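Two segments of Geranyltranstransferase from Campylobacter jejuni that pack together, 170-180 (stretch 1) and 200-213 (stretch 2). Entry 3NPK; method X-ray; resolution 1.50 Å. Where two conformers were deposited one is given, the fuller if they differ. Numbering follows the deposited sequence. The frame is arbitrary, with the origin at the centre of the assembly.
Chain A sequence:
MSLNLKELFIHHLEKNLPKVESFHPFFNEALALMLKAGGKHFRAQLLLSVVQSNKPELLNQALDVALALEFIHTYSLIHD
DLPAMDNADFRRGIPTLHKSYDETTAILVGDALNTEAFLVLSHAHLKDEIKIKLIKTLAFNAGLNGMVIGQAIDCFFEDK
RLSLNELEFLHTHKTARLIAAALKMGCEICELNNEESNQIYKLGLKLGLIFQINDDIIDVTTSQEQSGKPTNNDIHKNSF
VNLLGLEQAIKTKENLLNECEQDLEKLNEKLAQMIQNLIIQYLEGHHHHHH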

# COMPACT_ATOMS: atom_id res chain seq x y z
N LEU A 170 -6.16 -11.02 17.94
CA LEU A 170 -4.86 -10.45 17.58
C LEU A 170 -4.19 -11.29 16.50
O LEU A 170 -3.84 -10.80 15.44
CB LEU A 170 -3.99 -10.35 18.84
CG LEU A 170 -2.60 -9.73 18.77
CD1 LEU A 170 -2.12 -9.51 20.21
CD2 LEU A 170 -1.59 -10.58 17.99
N HIS A 171 -4.02 -12.58 16.78
CA HIS A 171 -3.27 -13.43 15.87
C HIS A 171 -4.02 -13.72 14.58
O HIS A 171 -3.41 -13.83 13.52
CB HIS A 171 -2.85 -14.72 16.58
CG HIS A 171 -1.70 -14.51 17.50
ND1 HIS A 171 -1.77 -14.69 18.87
CD2 HIS A 171 -0.44 -14.10 17.24
CE1 HIS A 171 -0.59 -14.40 19.40
NE2 HIS A 171 0.23 -14.05 18.43
N THR A 172 -5.33 -13.86 14.66
CA THR A 172 -6.08 -14.11 13.44
C THR A 172 -5.90 -12.94 12.48
O THR A 172 -5.79 -13.14 11.28
CB THR A 172 -7.55 -14.41 13.70
OG1 THR A 172 -7.64 -15.55 14.55
CG2 THR A 172 -8.23 -14.81 12.40
N HIS A 173 -5.84 -11.72 13.01
CA HIS A 173 -5.70 -10.56 12.14
C HIS A 173 -4.25 -10.35 11.72
O HIS A 173 -3.98 -10.08 10.54
CB HIS A 173 -6.30 -9.30 12.80
CG HIS A 173 -7.80 -9.31 12.81
ND1 HIS A 173 -8.52 -10.08 13.70
CD2 HIS A 173 -8.71 -8.68 12.03
CE1 HIS A 173 -9.81 -9.92 13.47
NE2 HIS A 173 -9.95 -9.07 12.46
N LYS A 174 -3.33 -10.47 12.68
CA LYS A 174 -1.93 -10.16 12.41
C LYS A 174 -1.29 -11.10 11.39
O LYS A 174 -0.59 -10.65 10.48
CB LYS A 174 -1.12 -10.18 13.71
CG LYS A 174 0.34 -9.82 13.50
CD LYS A 174 1.10 -9.70 14.82
CE LYS A 174 2.54 -9.36 14.49
NZ LYS A 174 3.49 -9.64 15.59
N THR A 175 -1.53 -12.40 11.52
CA THR A 175 -0.92 -13.36 10.60
C THR A 175 -1.87 -14.28 9.86
O THR A 175 -1.61 -14.64 8.70
CB THR A 175 0.13 -14.23 11.28
OG1 THR A 175 -0.47 -14.88 12.39
CG2 THR A 175 1.27 -13.38 11.81
N ALA A 176 -2.98 -14.67 10.48
CA ALA A 176 -3.80 -15.70 9.84
C ALA A 176 -4.52 -15.19 8.60
O ALA A 176 -4.67 -15.92 7.62
CB ALA A 176 -4.80 -16.32 10.80
N ARG A 177 -4.97 -13.94 8.62
CA ARG A 177 -5.75 -13.45 7.49
C ARG A 177 -4.94 -13.40 6.19
O ARG A 177 -5.47 -13.70 5.14
CB ARG A 177 -6.46 -12.13 7.80
CG ARG A 177 -7.78 -12.37 8.57
CD ARG A 177 -8.65 -11.13 8.73
NE ARG A 177 -9.86 -11.47 9.47
CZ ARG A 177 -10.91 -10.67 9.61
NH1 ARG A 177 -10.92 -9.46 9.07
NH2 ARG A 177 -11.97 -11.10 10.28
N LEU A 178 -3.66 -13.03 6.27
CA LEU A 178 -2.83 -12.99 5.07
C LEU A 178 -2.53 -14.40 4.53
O LEU A 178 -2.45 -14.61 3.32
CB LEU A 178 -1.54 -12.21 5.32
CG LEU A 178 -0.74 -11.88 4.04
CD1 LEU A 178 -1.54 -11.04 3.08
CD2 LEU A 178 0.57 -11.20 4.37
N ILE A 179 -2.37 -15.38 5.43
CA ILE A 179 -2.22 -16.78 5.04
C ILE A 179 -3.49 -17.30 4.35
O ILE A 179 -3.43 -17.91 3.27
CB ILE A 179 -1.82 -17.66 6.25
CG1 ILE A 179 -0.39 -17.31 6.68
CG2 ILE A 179 -1.94 -19.14 5.94
CD1 ILE A 179 -0.01 -17.79 8.06
N ALA A 180 -4.64 -17.02 4.95
CA ALA A 180 -5.93 -17.35 4.33
C ALA A 180 -6.08 -16.66 2.97
O ALA A 180 -6.57 -17.25 1.99
CB ALA A 180 -7.08 -16.95 5.27
N ILE A 200 -11.60 -22.92 1.84
CA ILE A 200 -10.14 -22.89 1.80
C ILE A 200 -9.59 -21.67 2.56
O ILE A 200 -8.59 -21.77 3.26
CB ILE A 200 -9.66 -22.99 0.32
CG1 ILE A 200 -9.87 -24.42 -0.19
CG2 ILE A 200 -8.23 -22.59 0.17
CD1 ILE A 200 -9.88 -24.55 -1.72
N TYR A 201 -10.27 -20.53 2.46
CA TYR A 201 -9.91 -19.37 3.28
C TYR A 201 -9.98 -19.73 4.77
O TYR A 201 -9.08 -19.43 5.54
CB TYR A 201 -10.83 -18.20 2.96
CG TYR A 201 -10.52 -16.92 3.71
CD1 TYR A 201 -9.65 -15.97 3.20
CD2 TYR A 201 -11.12 -16.67 4.94
CE1 TYR A 201 -9.40 -14.78 3.88
CE2 TYR A 201 -10.87 -15.49 5.63
CZ TYR A 201 -10.01 -14.56 5.10
OH TYR A 201 -9.76 -13.39 5.78
N LYS A 202 -11.06 -20.40 5.17
CA LYS A 202 -11.22 -20.80 6.57
C LYS A 202 -10.13 -21.77 7.02
O LYS A 202 -9.67 -21.71 8.16
CB LYS A 202 -12.60 -21.39 6.80
CG LYS A 202 -13.69 -20.35 6.73
CD LYS A 202 -15.04 -20.98 7.04
CE LYS A 202 -16.12 -19.92 7.19
NZ LYS A 202 -17.23 -20.37 8.09
N LEU A 203 -9.68 -22.64 6.13
CA LEU A 203 -8.56 -23.52 6.45
C LEU A 203 -7.29 -22.70 6.68
O LEU A 203 -6.54 -22.97 7.63
CB LEU A 203 -8.35 -24.55 5.33
CG LEU A 203 -7.06 -25.37 5.40
CD1 LEU A 203 -7.03 -26.26 6.64
CD2 LEU A 203 -6.91 -26.23 4.13
N GLY A 204 -7.05 -21.70 5.84
CA GLY A 204 -5.93 -20.80 6.07
C GLY A 204 -5.96 -20.13 7.43
O GLY A 204 -4.93 -20.01 8.10
N LEU A 205 -7.14 -19.70 7.87
CA LEU A 205 -7.27 -19.06 9.19
C LEU A 205 -6.86 -20.03 10.28
O LEU A 205 -6.18 -19.65 11.24
CB LEU A 205 -8.71 -18.62 9.44
CG LEU A 205 -9.26 -17.51 8.56
CD1 LEU A 205 -10.71 -17.26 8.96
CD2 LEU A 205 -8.41 -16.21 8.65
N LYS A 206 -7.28 -21.28 10.13
CA LYS A 206 -6.95 -22.30 11.13
C LYS A 206 -5.45 -22.58 11.16
O LYS A 206 -4.85 -22.69 12.22
CB LYS A 206 -7.74 -23.59 10.86
CG LYS A 206 -7.71 -24.56 12.03
CD LYS A 206 -8.66 -25.71 11.82
CE LYS A 206 -10.09 -25.26 11.95
NZ LYS A 206 -11.02 -26.41 11.80
N LEU A 207 -4.83 -22.66 9.99
CA LEU A 207 -3.39 -22.90 9.92
C LEU A 207 -2.65 -21.77 10.61
O LEU A 207 -1.70 -22.01 11.36
CB LEU A 207 -2.94 -22.99 8.46
CG LEU A 207 -3.41 -24.25 7.73
CD1 LEU A 207 -2.88 -24.23 6.33
CD2 LEU A 207 -2.96 -25.49 8.48
N GLY A 208 -3.07 -20.54 10.35
CA GLY A 208 -2.44 -19.39 10.96
C GLY A 208 -2.46 -19.48 12.48
O GLY A 208 -1.46 -19.22 13.15
N LEU A 209 -3.62 -19.83 13.03
CA LEU A 209 -3.79 -19.98 14.48
C LEU A 209 -2.93 -21.11 15.02
O LEU A 209 -2.26 -20.97 16.05
CB LEU A 209 -5.26 -20.25 14.78
CG LEU A 209 -5.67 -20.59 16.21
CD1 LEU A 209 -5.33 -19.44 17.13
CD2 LEU A 209 -7.16 -20.88 16.22
N ILE A 210 -2.95 -22.25 14.33
CA ILE A 210 -2.13 -23.39 14.73
C ILE A 210 -0.67 -22.98 14.82
O ILE A 210 0.03 -23.33 15.78
CB ILE A 210 -2.27 -24.55 13.73
CG1 ILE A 210 -3.64 -25.23 13.88
CG2 ILE A 210 -1.15 -25.58 13.94
CD1 ILE A 210 -3.98 -26.15 12.74
N PHE A 211 -0.19 -22.23 13.83
CA PHE A 211 1.22 -21.87 13.83
C PHE A 211 1.58 -21.03 15.05
O PHE A 211 2.64 -21.22 15.65
CB PHE A 211 1.59 -21.10 12.56
CG PHE A 211 1.47 -21.90 11.29
CD1 PHE A 211 1.46 -23.28 11.32
CD2 PHE A 211 1.38 -21.25 10.07
CE1 PHE A 211 1.35 -24.01 10.14
CE2 PHE A 211 1.27 -21.97 8.89
CZ PHE A 211 1.26 -23.35 8.93
N GLN A 212 0.70 -20.11 15.43
CA GLN A 212 0.98 -19.24 16.56
C GLN A 212 0.91 -19.97 17.90
O GLN A 212 1.73 -19.72 18.80
CB GLN A 212 0.04 -18.03 16.55
CG GLN A 212 0.31 -17.08 15.41
CD GLN A 212 1.75 -16.62 15.39
OE1 GLN A 212 2.30 -16.23 16.41
NE2 GLN A 212 2.37 -16.66 14.21
N ILE A 213 -0.05 -20.87 18.04
CA ILE A 213 -0.13 -21.68 19.26
C ILE A 213 1.13 -22.53 19.36
O ILE A 213 1.73 -22.62 20.43
CB ILE A 213 -1.35 -22.62 19.27
CG1 ILE A 213 -2.64 -21.81 19.19
CG2 ILE A 213 -1.33 -23.50 20.53
CD1 ILE A 213 -3.88 -22.67 19.00
O HOH W 1 -2.43 -16.64 13.67
O HOH W 2 -7.24 -17.68 12.73
O HOH W 3 0.46 -17.48 11.97

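The two helices run roughly antiparallel, at 144°, and their axes approach to 7.4 Å, a separation made possible by small residues at the crossing. Ala180 CA lies 3.9 Å from Gly204 CA, and Ala176 CB lies 3.9 Å from Gly208 CA. Neither glycine could carry a side chain here: an ideal CB on Gly204 would fall 2.5 Å from Ala180 CA, and one on Gly208 would fall 2.5 Å from Ala176 CB.

Beside this seam Tyr201 and Leu205 turn in from the flank. Tyr201 leaves its helix sideways, but its t rotamer (chi1 -178°) brings the ring nearer to the first helix, and with chi2 at 91° one face receives Ala180 CB, 3.5 Å from the ring centroid and 16° off the normal. Leu205 also starts sideways; in its m,t conformation it sits as a knob among Thr172, Ala176, Arg177 and Ala180, with its CD2 3.7 Å from Ala180 CB and 4.0 Å from Thr172 CG2. The aliphatic part of Arg177 lines this pocket, its CG 3.9 Å from Leu205 CD2. Ile179, also m,t, points toward the second helix from the start and extends its CD1 to 4.1 Å from Gly208 CA and to 4.2 Å from Phe211 CD2, meeting the phenylalanine ring at its edge.

Farther along, the m rotamer of His171 (chi1 -77°) sets its ring so that one face lies against Gln212 CB, 4.2 Å from the centroid.

No direct hydrogen bond joins the helices; water supplies the polar links. Thr172, in the m rotamer, shares one water with Leu205 O, which lies 2.7 Å from that water's O. Thr175 adopts p, and its OG1 meets two waters, both of which donate to Gly208 O, one of them weakly. The other also accepts from Gln212 NE2, 3.1 Å from the water O, thereby bridging Thr175 and Gln212, whose OG1 and NE2 stand 3.8 Å apart.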